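Glucokinase (Enterococcus faecalis, PDB 2QM1) probably phosphorylates glucose with ATP, as a zinc-containing sugar kinase of the ROK family. Local coordinates at residues I22-T25 / V29-K32; E230-G235 / G276-S281; G84-V87 / N93-T96; V246-G251 / Q288-P293; Q31-E36 / I51-H56. All blocks are in the same frame, centred on the assembly; numbering follows the deposited sequence.

Contact 1 of 5, residues I22-T25 / V29-K32; sequences ILTT and VQQK
The carboxamide of Q31 lies alongside I22, whose terminal methyl rests over one amide face: CD1 is 3.6 Å from Q31 NE2 and almost directly above CD. Q31 CG nearly eclipses its backbone N (chi1 -7°), a strained torsion that sets the amide beside I22, and OE1 is bound by R57. The amide of Q30 is met obliquely, neither over the face nor at the edge, by a methyl at each end. T24 CG2 presses tightly on NE2 at 3.2 Å, while I22 CG2 approaches OE1 at 3.6 Å. Glutamine suits both places: its methylenes and amide face lie against apolar groups while the polar end can reach a partner such as R57.

The backbones form the antiparallel hairpin of strands 17-24 and 29-36 in the N-terminal sheet, broken by a classic beta bulge in which Q30 and Q31 both face I22. I22 O takes a short bond from Q30 N (2.6 Å) and a weak one from Q31 N; I22 N in turn donates to Q31 O at 3.0 Å.

Past the bulge, L23 and V29 form a non-hydrogen-bonded pair on the other face. Their branches cross, L23 CD2 meeting V29 CG2 at 3.8 Å, and leucine is long enough to reach I313 and A316 of helix 310-318 as well. T24 OG1 turns back to accept from V28 N in the hairpin turn.

Contact 2 of 5, residues E230-G235 / G276-S281; sequences EFAEKG and GEFLRS
A232 is the first residue of 230-235 to touch the other helix. Its methyl meets the ring of F278 obliquely, CB lying 3.5 Å from CE1, and it also packs on A239 and V243 of helix 237-261. A small residue fits here, because helix 225-233 comes close to both neighbours at this point.

E233, next in sequence, lays its backbone and the root of its side chain over one face of the same ring. E233 CA is 3.6 Å from F278 CE2, offset toward the rim, and CB stands 4.2 Å from the ring centroid in a CH-pi contact, 19° off the normal. With CG anti to the backbone N (chi1 -169°) and the chain extended beyond it, the glutamate slides past the phenylalanine in the opposite direction, carrying its carboxylate toward the start of helix 277-289. There a water donates to E233 OE2 (3.3 Å) and accepts from F278 N (3.3 Å).

Such a water-mediated carboxylate suits a helix N-terminus: G276 is the N-cap residue, F278 N belongs to the first turn, and the helix dipole would probably favour a negative group nearby. Helix 225-233 meanwhile ends in a Schellman motif, where G235 takes the positive phi (101°) that glycine accepts readily, and its N bonds back to A232 O.

On the second helix, R280 grips E277 side-on, NH2 and OE2 2.8 Å apart along the syn lone pair. F278 has a further partner in R282, which makes a cation-pi contact with its ring.

Contact 3 of 5, residues G84-V87 / N93-T96; sequences GTVV and NWTT
V86 belongs to the short extended strand 85-87, while W94 and T96 lie in the irregular chain that leads on to helix 100-108. The strand starts from a G1 beta bulge, in which G84 and T85 both face D80; G84 holds a positive phi (64°) that suits glycine. N93 also has a positive phi (74°), a conformation asparagine tolerates better than most residues, and its ND2 is bonded to I39 O. The two backbones come nearest at V86 O and T96 O, 4.2 Å apart. T96 O accepts from Q98 NE2, and V86 is backbone-bonded to Q98.

The side chains meet where V86 CG1 comes up to the six-membered ring of W94 at its edge and near its plane, 4.0 Å from CZ3 and 4.1 Å from CE3. With chi1 at -175°, V86 puts CG1, anti to its own N, rather than CG2 against the indole edge. Both residues also pack on V100 of helix 100-108 and on T75 of strand 68-75, so a compact branched residue and a broad ring together fill the angle between hairpin and helix. The indole is buried, yet its one polar atom is satisfied, NE1 donating to G43 O.

The contact packs the hairpin of strands 78-80 and 85-87 against the loop leading to helix 100-108; the V86 side chain is about 8 Å from that of N116, a magnesium ligand.

Contact 4 of 5, residues V246-G251 / Q288-P293; sequences VCFYLG and QEFTFP
The aromatic interaction joins F248 and F290, an offset edge-to-face pair in which the edge of F290 is turned toward the face of F248. The ring planes stand at 83° with centroids 5.4 Å apart, and the closest atoms are F290 CZ and F248 CE1 at 3.4 Å. F248 has CG anti to its backbone N (chi1 173°), which swings the ring away from its own helix and toward the end of helix 277-289. Phenylalanine suits both places: one flat ring gives its edge, the other its face, with no polar atom to satisfy.

Packing of ring on backbone comes second. F290 CD2 lies 3.8 Å from G251 C, near the ring plane. G251 presents bare backbone to this edge; what is tight there is its own helix, G251 N being only 2.6 Å from C247 O.

Polar bonds come from outside. N259, further along helix 237-261, uses ND2 to bind F290 O and OD1 to bind F292 N, so one amide holds the chain on both sides of T291.

The second subunit closes over the aromatic pair: its P174 packs on F248 and its T171 on F290. Both lie in sequence between the zinc ligands H169 and C179. The pair is therefore part of the dimer interface, where helix 237-261 and the chain just after helix 277-289 meet the zinc-bearing loop of the other subunit.

Contact 5 of 5, residues Q31-E36 / I51-H56; sequences QKWSIE and IESIRH
S53 and W33 are the residues most covered by this contact, and a hydrogen bond joins them. W33 NE1 donates to S53 OG at 2.9 Å, with an N-H...O angle of 147° and the oxygen only 1° out of the indole plane. The serine hydroxyl is anti to its backbone N (chi1 176°), which leads it off the helix toward the strand. Serine suits the spot, small enough to let the helix approach and polar enough to satisfy an indole N-H.

W33 turns CG between its backbone N and carbonyl carbon (chi1 71°), standing the ring up toward the helix edge-on. That edge also reaches I54, whose CG1 is 4.4 Å from CZ2. The ring is stacked with F20 of the neighbouring strand.

I35, on the same side of the strand, adds a looser contact, its CG2 4.2 Å from S53 OG, and packs on I18 and S49.

The axes of 31-36 and 51-56 approach to 10.1 Å, N-to-C directions 145° apart, so the helix runs back roughly antiparallel. Three antiparallel strands (7-13, 17-24, 29-36), this helix, then parallel strands 68-75 and 112-116, in sheet order 3-2-1-4-5, make the actin-like ATPase fold of the ROK family.

Contacts 1 and 5 share Q31 and K32 on strand 29-36, and they touch where I22 CD1 meets W33 CZ3 at 3.6 Å; one ties the strand to its hairpin partner, the other to the covering helix. Contacts 2 and 4 are a second cluster, centres about 17 Å apart, using opposite ends of helix 277-289; L279 CD1 and C247 SG touch between them at 3.7 Å. The two clusters belong to different lobes, the centres of contacts 1 and 4 lying about 38 Å apart on opposite sides of the chain's centre. Contact 3, on the N-terminal side, comes nearest the magnesium ion, about 12 Å from the V86 side chain.

Contact 1 of 5, residues I22-T25 / V29-K32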
# COMPACT_ATOMS: atom_id res chain seq x y z
N ILE B 22 14.64 -24.60 13.85
CA ILE B 22 15.56 -23.96 14.74
C ILE B 22 16.68 -23.39 13.90
O ILE B 22 17.27 -24.07 13.05
CB ILE B 22 16.11 -24.93 15.79
CG1 ILE B 22 15.01 -25.31 16.78
CG2 ILE B 22 17.26 -24.29 16.52
CD1 ILE B 22 15.32 -26.55 17.53
N LEU B 23 16.97 -22.12 14.14
CA LEU B 23 17.86 -21.42 13.26
C LEU B 23 18.87 -20.67 14.08
O LEU B 23 18.62 -20.38 15.25
CB LEU B 23 17.04 -20.41 12.43
CG LEU B 23 16.03 -20.91 11.38
CD1 LEU B 23 14.63 -21.06 11.94
CD2 LEU B 23 15.96 -19.96 10.18
N THR B 24 20.01 -20.34 13.47
CA THR B 24 20.95 -19.40 14.11
C THR B 24 20.33 -18.02 14.05
O THR B 24 19.39 -17.79 13.25
CB THR B 24 22.31 -19.30 13.36
OG1 THR B 24 22.07 -18.73 12.07
CG2 THR B 24 22.98 -20.67 13.19
N THR B 25 20.84 -17.10 14.88
CA THR B 25 20.32 -15.75 14.87
C THR B 25 20.58 -15.05 13.55
O THR B 25 19.94 -14.07 13.29
CB THR B 25 20.83 -14.87 16.04
OG1 THR B 25 22.26 -14.72 15.94
CG2 THR B 25 20.41 -15.46 17.46
N VAL B 29 19.23 -22.31 8.98
CA VAL B 29 18.40 -23.38 9.53
C VAL B 29 19.30 -24.50 10.11
O VAL B 29 20.13 -25.04 9.40
CB VAL B 29 17.42 -23.95 8.39
CG1 VAL B 29 16.55 -25.10 8.91
CG2 VAL B 29 16.53 -22.88 7.84
N GLN B 30 19.16 -24.82 11.40
CA GLN B 30 19.90 -25.93 12.00
C GLN B 30 19.14 -27.28 11.98
O GLN B 30 19.76 -28.32 11.75
CB GLN B 30 20.30 -25.55 13.44
CG GLN B 30 21.20 -24.28 13.57
CD GLN B 30 21.54 -23.89 15.02
OE1 GLN B 30 20.81 -24.23 15.99
NE2 GLN B 30 22.61 -23.15 15.17
N GLN B 31 17.80 -27.26 12.20
CA GLN B 31 16.91 -28.46 12.20
C GLN B 31 15.54 -28.07 11.75
O GLN B 31 15.14 -26.97 12.02
CB GLN B 31 16.67 -29.02 13.61
CG GLN B 31 17.47 -28.43 14.68
CD GLN B 31 17.36 -29.19 15.98
OE1 GLN B 31 16.60 -30.16 16.09
NE2 GLN B 31 18.13 -28.75 16.97
N LYS B 32 14.81 -29.00 11.11
CA LYS B 32 13.42 -28.81 10.71
C LYS B 32 12.63 -30.03 11.09
O LYS B 32 13.19 -31.12 11.11
CB LYS B 32 13.28 -28.70 9.17
CG LYS B 32 14.06 -27.54 8.49
CD LYS B 32 14.08 -27.77 6.99
CE LYS B 32 12.69 -27.71 6.37
NZ LYS B 32 12.88 -27.75 4.85

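Contact 2 of 5, residues E230-G235 / G276-S281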
# COMPACT_ATOMS: atom_id res chain seq x y z
N GLU B 230 3.57 -25.28 -17.93
CA GLU B 230 4.42 -26.19 -18.71
C GLU B 230 3.88 -26.45 -20.15
O GLU B 230 4.66 -26.50 -21.10
CB GLU B 230 4.66 -27.51 -17.94
CG GLU B 230 5.81 -28.37 -18.51
CD GLU B 230 5.98 -29.75 -17.82
OE1 GLU B 230 7.00 -29.96 -17.13
OE2 GLU B 230 5.12 -30.65 -17.98
N PHE B 231 2.55 -26.60 -20.29
CA PHE B 231 1.93 -26.69 -21.63
C PHE B 231 2.20 -25.41 -22.39
O PHE B 231 2.48 -25.47 -23.57
CB PHE B 231 0.44 -26.94 -21.56
CG PHE B 231 0.07 -28.37 -21.32
CD1 PHE B 231 -0.55 -28.75 -20.12
CD2 PHE B 231 0.35 -29.35 -22.27
CE1 PHE B 231 -0.91 -30.10 -19.89
CE2 PHE B 231 0.00 -30.70 -22.05
CZ PHE B 231 -0.63 -31.07 -20.86
N ALA B 232 2.12 -24.27 -21.70
CA ALA B 232 2.36 -22.99 -22.34
C ALA B 232 3.79 -22.90 -22.85
O ALA B 232 4.01 -22.65 -24.03
CB ALA B 232 2.03 -21.83 -21.41
N GLU B 233 4.76 -23.13 -21.97
CA GLU B 233 6.17 -23.04 -22.34
C GLU B 233 6.44 -23.93 -23.56
O GLU B 233 7.04 -23.50 -24.55
CB GLU B 233 7.05 -23.42 -21.15
CG GLU B 233 8.54 -23.12 -21.29
CD GLU B 233 9.27 -23.01 -19.93
OE1 GLU B 233 8.71 -23.47 -18.88
OE2 GLU B 233 10.42 -22.47 -19.90
N LYS B 234 5.93 -25.16 -23.47
CA LYS B 234 6.06 -26.20 -24.49
C LYS B 234 5.28 -25.88 -25.80
O LYS B 234 5.32 -26.67 -26.76
CB LYS B 234 5.57 -27.51 -23.87
CG LYS B 234 6.35 -28.79 -24.22
CD LYS B 234 7.26 -29.29 -23.07
CE LYS B 234 6.48 -29.64 -21.77
NZ LYS B 234 7.26 -30.43 -20.74
N GLY B 235 4.56 -24.76 -25.84
CA GLY B 235 3.91 -24.29 -27.08
C GLY B 235 2.41 -24.49 -27.32
O GLY B 235 1.91 -24.19 -28.41
N GLY B 276 8.48 -20.69 -12.69
CA GLY B 276 9.77 -20.08 -12.97
C GLY B 276 9.70 -18.91 -13.92
O GLY B 276 8.73 -18.13 -13.92
N GLU B 277 10.72 -18.81 -14.75
CA GLU B 277 10.94 -17.62 -15.54
C GLU B 277 9.79 -17.32 -16.51
O GLU B 277 9.52 -16.16 -16.81
CB GLU B 277 12.30 -17.69 -16.25
CG GLU B 277 12.63 -16.52 -17.25
CD GLU B 277 12.63 -15.11 -16.60
OE1 GLU B 277 12.73 -14.99 -15.35
OE2 GLU B 277 12.53 -14.11 -17.36
N PHE B 278 9.11 -18.35 -16.98
CA PHE B 278 8.05 -18.19 -17.97
C PHE B 278 6.87 -17.43 -17.37
O PHE B 278 6.28 -16.57 -18.01
CB PHE B 278 7.63 -19.57 -18.49
CG PHE B 278 6.65 -19.52 -19.61
CD1 PHE B 278 5.28 -19.53 -19.35
CD2 PHE B 278 7.10 -19.48 -20.93
CE1 PHE B 278 4.36 -19.49 -20.39
CE2 PHE B 278 6.20 -19.44 -21.98
CZ PHE B 278 4.83 -19.44 -21.72
N LEU B 279 6.54 -17.76 -16.12
CA LEU B 279 5.58 -16.99 -15.33
C LEU B 279 6.08 -15.59 -14.94
O LEU B 279 5.34 -14.64 -15.10
CB LEU B 279 5.16 -17.75 -14.06
CG LEU B 279 4.48 -16.88 -12.99
CD1 LEU B 279 3.07 -16.50 -13.42
CD2 LEU B 279 4.43 -17.63 -11.67
N ARG B 280 7.31 -15.45 -14.45
CA ARG B 280 7.83 -14.12 -14.04
C ARG B 280 7.78 -13.14 -15.21
O ARG B 280 7.33 -12.02 -15.07
CB ARG B 280 9.26 -14.21 -13.51
CG ARG B 280 9.71 -13.01 -12.67
CD ARG B 280 11.18 -12.88 -12.76
NE ARG B 280 11.54 -12.77 -14.16
CZ ARG B 280 11.56 -11.62 -14.83
NH1 ARG B 280 11.29 -10.45 -14.21
NH2 ARG B 280 11.88 -11.66 -16.11
N SER B 281 8.13 -13.64 -16.38
CA SER B 281 8.17 -12.84 -17.56
C SER B 281 6.80 -12.24 -17.91
O SER B 281 6.71 -11.04 -18.22
CB SER B 281 8.72 -13.65 -18.73
OG SER B 281 9.58 -12.81 -19.46
O HOH W 1 10.71 -21.18 -16.92

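Contact 3 of 5, residues G84-V87 / N93-T96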
# COMPACT_ATOMS: atom_id res chain seq x y z
N GLY B 84 -1.30 -10.20 20.56
CA GLY B 84 -0.86 -11.59 20.34
C GLY B 84 -2.01 -12.57 20.10
O GLY B 84 -2.04 -13.70 20.58
N THR B 85 -2.96 -12.10 19.30
CA THR B 85 -4.30 -12.65 19.24
C THR B 85 -4.53 -12.96 17.73
O THR B 85 -3.98 -12.25 16.88
CB THR B 85 -5.19 -11.53 19.83
OG1 THR B 85 -5.71 -11.88 21.14
CG2 THR B 85 -6.21 -11.12 18.93
N VAL B 86 -5.28 -14.01 17.42
CA VAL B 86 -5.56 -14.39 16.03
C VAL B 86 -7.08 -14.45 15.79
O VAL B 86 -7.81 -15.19 16.50
CB VAL B 86 -4.97 -15.83 15.69
CG1 VAL B 86 -5.17 -16.15 14.19
CG2 VAL B 86 -3.51 -15.93 16.09
N VAL B 87 -7.55 -13.66 14.82
CA VAL B 87 -8.95 -13.68 14.41
C VAL B 87 -9.06 -14.09 12.91
O VAL B 87 -8.22 -13.74 12.11
CB VAL B 87 -9.62 -12.29 14.73
CG1 VAL B 87 -9.39 -11.26 13.62
CG2 VAL B 87 -11.07 -12.44 15.08
N ASN B 93 -10.90 -23.86 12.11
CA ASN B 93 -12.04 -24.00 13.02
C ASN B 93 -11.94 -23.09 14.24
O ASN B 93 -12.66 -23.27 15.20
CB ASN B 93 -12.23 -25.47 13.52
CG ASN B 93 -12.78 -26.42 12.45
OD1 ASN B 93 -13.54 -26.00 11.56
ND2 ASN B 93 -12.43 -27.72 12.57
N TRP B 94 -11.03 -22.13 14.24
CA TRP B 94 -11.05 -21.08 15.27
C TRP B 94 -12.15 -20.10 14.90
O TRP B 94 -12.00 -19.35 13.98
CB TRP B 94 -9.71 -20.36 15.36
CG TRP B 94 -8.58 -21.24 15.83
CD1 TRP B 94 -8.70 -22.46 16.43
CD2 TRP B 94 -7.18 -20.96 15.77
NE1 TRP B 94 -7.46 -22.97 16.72
CE2 TRP B 94 -6.51 -22.06 16.33
CE3 TRP B 94 -6.43 -19.88 15.30
CZ2 TRP B 94 -5.12 -22.12 16.45
CZ3 TRP B 94 -5.05 -19.93 15.40
CH2 TRP B 94 -4.41 -21.05 15.96
N THR B 95 -13.28 -20.14 15.60
CA THR B 95 -14.36 -19.21 15.28
C THR B 95 -14.38 -18.03 16.26
O THR B 95 -15.13 -17.05 16.13
CB THR B 95 -15.71 -19.92 15.24
OG1 THR B 95 -15.91 -20.62 16.48
CG2 THR B 95 -15.74 -20.91 14.08
N THR B 96 -13.49 -18.12 17.23
CA THR B 96 -13.46 -17.19 18.32
C THR B 96 -12.00 -16.69 18.37
O THR B 96 -11.11 -17.41 17.91
CB THR B 96 -13.89 -18.05 19.53
OG1 THR B 96 -15.31 -17.86 19.82
CG2 THR B 96 -13.02 -17.93 20.70

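Contact 4 of 5, residues V246-G251 / Q288-P293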
# COMPACT_ATOMS: atom_id res chain seq x y z
N VAL B 246 -4.13 -15.04 -17.12
CA VAL B 246 -3.76 -15.09 -15.71
C VAL B 246 -2.76 -13.97 -15.36
O VAL B 246 -2.88 -13.31 -14.31
CB VAL B 246 -3.24 -16.52 -15.23
CG1 VAL B 246 -2.53 -16.40 -13.92
CG2 VAL B 246 -4.40 -17.56 -15.05
N CYS B 247 -1.78 -13.77 -16.24
CA CYS B 247 -0.68 -12.83 -15.96
C CYS B 247 -1.10 -11.38 -16.18
O CYS B 247 -0.54 -10.49 -15.54
CB CYS B 247 0.56 -13.19 -16.78
SG CYS B 247 1.22 -14.84 -16.22
N PHE B 248 -2.09 -11.18 -17.06
CA PHE B 248 -2.83 -9.89 -17.18
C PHE B 248 -3.31 -9.44 -15.79
O PHE B 248 -3.00 -8.34 -15.32
CB PHE B 248 -4.00 -10.02 -18.20
CG PHE B 248 -4.91 -8.81 -18.26
CD1 PHE B 248 -4.63 -7.76 -19.13
CD2 PHE B 248 -6.02 -8.72 -17.41
CE1 PHE B 248 -5.45 -6.65 -19.16
CE2 PHE B 248 -6.83 -7.62 -17.43
CZ PHE B 248 -6.54 -6.57 -18.32
N TYR B 249 -4.03 -10.31 -15.11
CA TYR B 249 -4.64 -9.96 -13.83
C TYR B 249 -3.57 -9.80 -12.76
O TYR B 249 -3.66 -8.91 -11.95
CB TYR B 249 -5.63 -11.04 -13.38
CG TYR B 249 -6.93 -11.08 -14.18
CD1 TYR B 249 -7.73 -9.95 -14.31
CD2 TYR B 249 -7.36 -12.27 -14.77
CE1 TYR B 249 -8.94 -9.99 -15.02
CE2 TYR B 249 -8.59 -12.32 -15.48
CZ TYR B 249 -9.36 -11.18 -15.59
OH TYR B 249 -10.55 -11.22 -16.29
N LEU B 250 -2.58 -10.70 -12.74
CA LEU B 250 -1.46 -10.52 -11.82
C LEU B 250 -0.72 -9.26 -12.16
O LEU B 250 -0.27 -8.60 -11.26
CB LEU B 250 -0.48 -11.70 -11.81
CG LEU B 250 -1.00 -13.00 -11.18
CD1 LEU B 250 -0.33 -14.16 -11.91
CD2 LEU B 250 -0.67 -13.02 -9.68
N GLY B 251 -0.56 -8.95 -13.46
CA GLY B 251 0.07 -7.68 -13.84
C GLY B 251 -0.70 -6.42 -13.41
O GLY B 251 -0.10 -5.42 -13.02
N GLN B 288 4.50 -3.95 -16.51
CA GLN B 288 5.03 -2.87 -17.32
C GLN B 288 3.91 -2.04 -18.03
O GLN B 288 4.00 -0.79 -18.05
CB GLN B 288 6.06 -3.41 -18.33
CG GLN B 288 7.41 -3.88 -17.73
CD GLN B 288 8.22 -2.73 -17.10
OE1 GLN B 288 8.69 -2.83 -15.97
NE2 GLN B 288 8.31 -1.62 -17.81
N GLU B 289 2.90 -2.71 -18.61
CA GLU B 289 1.75 -1.98 -19.23
C GLU B 289 1.08 -1.08 -18.20
O GLU B 289 0.75 0.07 -18.47
CB GLU B 289 0.65 -2.91 -19.84
CG GLU B 289 -0.45 -2.11 -20.60
CD GLU B 289 -1.82 -2.80 -20.75
OE1 GLU B 289 -2.31 -3.00 -21.87
OE2 GLU B 289 -2.47 -3.11 -19.77
N PHE B 290 0.87 -1.62 -17.01
CA PHE B 290 -0.01 -0.97 -16.05
C PHE B 290 0.66 0.03 -15.09
O PHE B 290 0.02 0.56 -14.18
CB PHE B 290 -0.83 -2.05 -15.31
CG PHE B 290 -1.81 -2.76 -16.18
CD1 PHE B 290 -2.69 -2.05 -17.00
CD2 PHE B 290 -1.87 -4.13 -16.20
CE1 PHE B 290 -3.59 -2.72 -17.84
CE2 PHE B 290 -2.78 -4.82 -17.05
CZ PHE B 290 -3.63 -4.11 -17.85
N THR B 291 1.94 0.31 -15.28
CA THR B 291 2.66 1.17 -14.31
C THR B 291 3.14 2.48 -14.96
O THR B 291 3.43 2.52 -16.16
CB THR B 291 3.84 0.41 -13.58
OG1 THR B 291 4.68 -0.30 -14.54
CG2 THR B 291 3.27 -0.61 -12.55
N PHE B 292 3.18 3.55 -14.16
CA PHE B 292 3.70 4.80 -14.68
C PHE B 292 5.23 4.78 -14.79
O PHE B 292 5.87 3.95 -14.18
CB PHE B 292 3.07 6.05 -13.99
CG PHE B 292 3.42 6.23 -12.55
CD1 PHE B 292 2.55 5.79 -11.56
CD2 PHE B 292 4.54 6.92 -12.18
CE1 PHE B 292 2.86 5.98 -10.20
CE2 PHE B 292 4.86 7.12 -10.85
CZ PHE B 292 4.03 6.65 -9.86
N PRO B 293 5.81 5.58 -15.69
CA PRO B 293 7.25 5.46 -15.96
C PRO B 293 8.22 5.36 -14.76
O PRO B 293 9.10 4.53 -14.76
CB PRO B 293 7.54 6.72 -16.75
CG PRO B 293 6.25 6.91 -17.57
CD PRO B 293 5.20 6.65 -16.51

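Contact 5 of 5, residues Q31-E36 / I51-H56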
# COMPACT_ATOMS: atom_id res chain seq x y z
N GLN B 31 17.80 -27.26 12.20
CA GLN B 31 16.91 -28.46 12.20
C GLN B 31 15.54 -28.07 11.75
O GLN B 31 15.14 -26.97 12.02
CB GLN B 31 16.67 -29.02 13.61
CG GLN B 31 17.47 -28.43 14.68
CD GLN B 31 17.36 -29.19 15.98
OE1 GLN B 31 16.60 -30.16 16.09
NE2 GLN B 31 18.13 -28.75 16.97
N LYS B 32 14.81 -29.00 11.11
CA LYS B 32 13.42 -28.81 10.71
C LYS B 32 12.63 -30.03 11.09
O LYS B 32 13.19 -31.12 11.11
CB LYS B 32 13.28 -28.70 9.17
CG LYS B 32 14.06 -27.54 8.49
CD LYS B 32 14.08 -27.77 6.99
CE LYS B 32 12.69 -27.71 6.37
NZ LYS B 32 12.88 -27.75 4.85
N TRP B 33 11.33 -29.84 11.34
CA TRP B 33 10.42 -30.96 11.64
C TRP B 33 8.98 -30.53 11.47
O TRP B 33 8.69 -29.33 11.31
CB TRP B 33 10.70 -31.53 13.03
CG TRP B 33 10.31 -30.69 14.23
CD1 TRP B 33 9.17 -30.82 14.98
CD2 TRP B 33 11.09 -29.65 14.86
NE1 TRP B 33 9.17 -29.92 16.04
CE2 TRP B 33 10.33 -29.19 16.00
CE3 TRP B 33 12.34 -29.08 14.61
CZ2 TRP B 33 10.79 -28.16 16.85
CZ3 TRP B 33 12.80 -28.04 15.44
CH2 TRP B 33 12.02 -27.60 16.56
N SER B 34 8.06 -31.48 11.40
CA SER B 34 6.66 -31.08 11.24
C SER B 34 5.72 -32.05 11.95
O SER B 34 6.17 -33.08 12.46
CB SER B 34 6.26 -30.82 9.75
OG SER B 34 6.40 -31.99 8.97
N ILE B 35 4.45 -31.64 12.04
CA ILE B 35 3.35 -32.52 12.46
C ILE B 35 2.10 -32.13 11.66
O ILE B 35 2.07 -31.06 11.03
CB ILE B 35 3.00 -32.38 13.98
CG1 ILE B 35 2.37 -30.98 14.26
CG2 ILE B 35 4.23 -32.73 14.87
CD1 ILE B 35 2.35 -30.50 15.68
N GLU B 36 1.08 -32.99 11.72
CA GLU B 36 -0.24 -32.68 11.14
C GLU B 36 -0.91 -31.59 11.94
O GLU B 36 -0.72 -31.46 13.14
CB GLU B 36 -1.17 -33.91 11.12
CG GLU B 36 -0.52 -35.20 10.66
CD GLU B 36 -1.52 -36.36 10.45
OE1 GLU B 36 -2.06 -36.92 11.46
OE2 GLU B 36 -1.75 -36.73 9.26
N ILE B 51 2.95 -26.57 21.46
CA ILE B 51 3.65 -26.55 22.74
C ILE B 51 4.33 -27.90 23.01
O ILE B 51 5.54 -27.95 23.34
CB ILE B 51 2.65 -26.24 23.86
CG1 ILE B 51 2.15 -24.77 23.74
CG2 ILE B 51 3.26 -26.63 25.24
CD1 ILE B 51 0.96 -24.44 24.69
N GLU B 52 3.55 -28.98 22.88
CA GLU B 52 4.07 -30.34 23.00
C GLU B 52 5.20 -30.68 22.05
O GLU B 52 6.14 -31.33 22.47
CB GLU B 52 2.96 -31.38 22.85
CG GLU B 52 3.41 -32.81 23.00
CD GLU B 52 4.28 -33.08 24.25
OE1 GLU B 52 5.18 -33.94 24.14
OE2 GLU B 52 4.07 -32.46 25.31
N SER B 53 5.09 -30.30 20.77
CA SER B 53 6.12 -30.64 19.80
C SER B 53 7.46 -29.93 20.15
O SER B 53 8.53 -30.51 20.02
CB SER B 53 5.64 -30.27 18.39
OG SER B 53 6.65 -30.50 17.42
N ILE B 54 7.39 -28.68 20.61
CA ILE B 54 8.59 -27.97 21.03
C ILE B 54 9.15 -28.50 22.36
O ILE B 54 10.35 -28.70 22.49
CB ILE B 54 8.34 -26.46 21.07
CG1 ILE B 54 8.27 -25.89 19.65
CG2 ILE B 54 9.43 -25.73 21.94
CD1 ILE B 54 7.66 -24.55 19.62
N ARG B 55 8.30 -28.75 23.32
CA ARG B 55 8.79 -29.32 24.55
C ARG B 55 9.53 -30.65 24.25
O ARG B 55 10.62 -30.89 24.77
CB ARG B 55 7.63 -29.59 25.51
CG ARG B 55 7.08 -28.35 26.18
CD ARG B 55 5.94 -28.75 27.08
NE ARG B 55 5.37 -27.62 27.83
CZ ARG B 55 4.15 -27.63 28.38
NH1 ARG B 55 3.38 -28.69 28.26
NH2 ARG B 55 3.71 -26.56 29.04
N HIS B 56 8.92 -31.49 23.40
CA HIS B 56 9.48 -32.83 23.12
C HIS B 56 10.81 -32.79 22.37
O HIS B 56 11.64 -33.68 22.58
CB HIS B 56 8.46 -33.68 22.34
CG HIS B 56 8.88 -35.11 22.14
ND1 HIS B 56 8.74 -36.07 23.13
CD2 HIS B 56 9.43 -35.74 21.08
CE1 HIS B 56 9.17 -37.23 22.66
NE2 HIS B 56 9.60 -37.05 21.42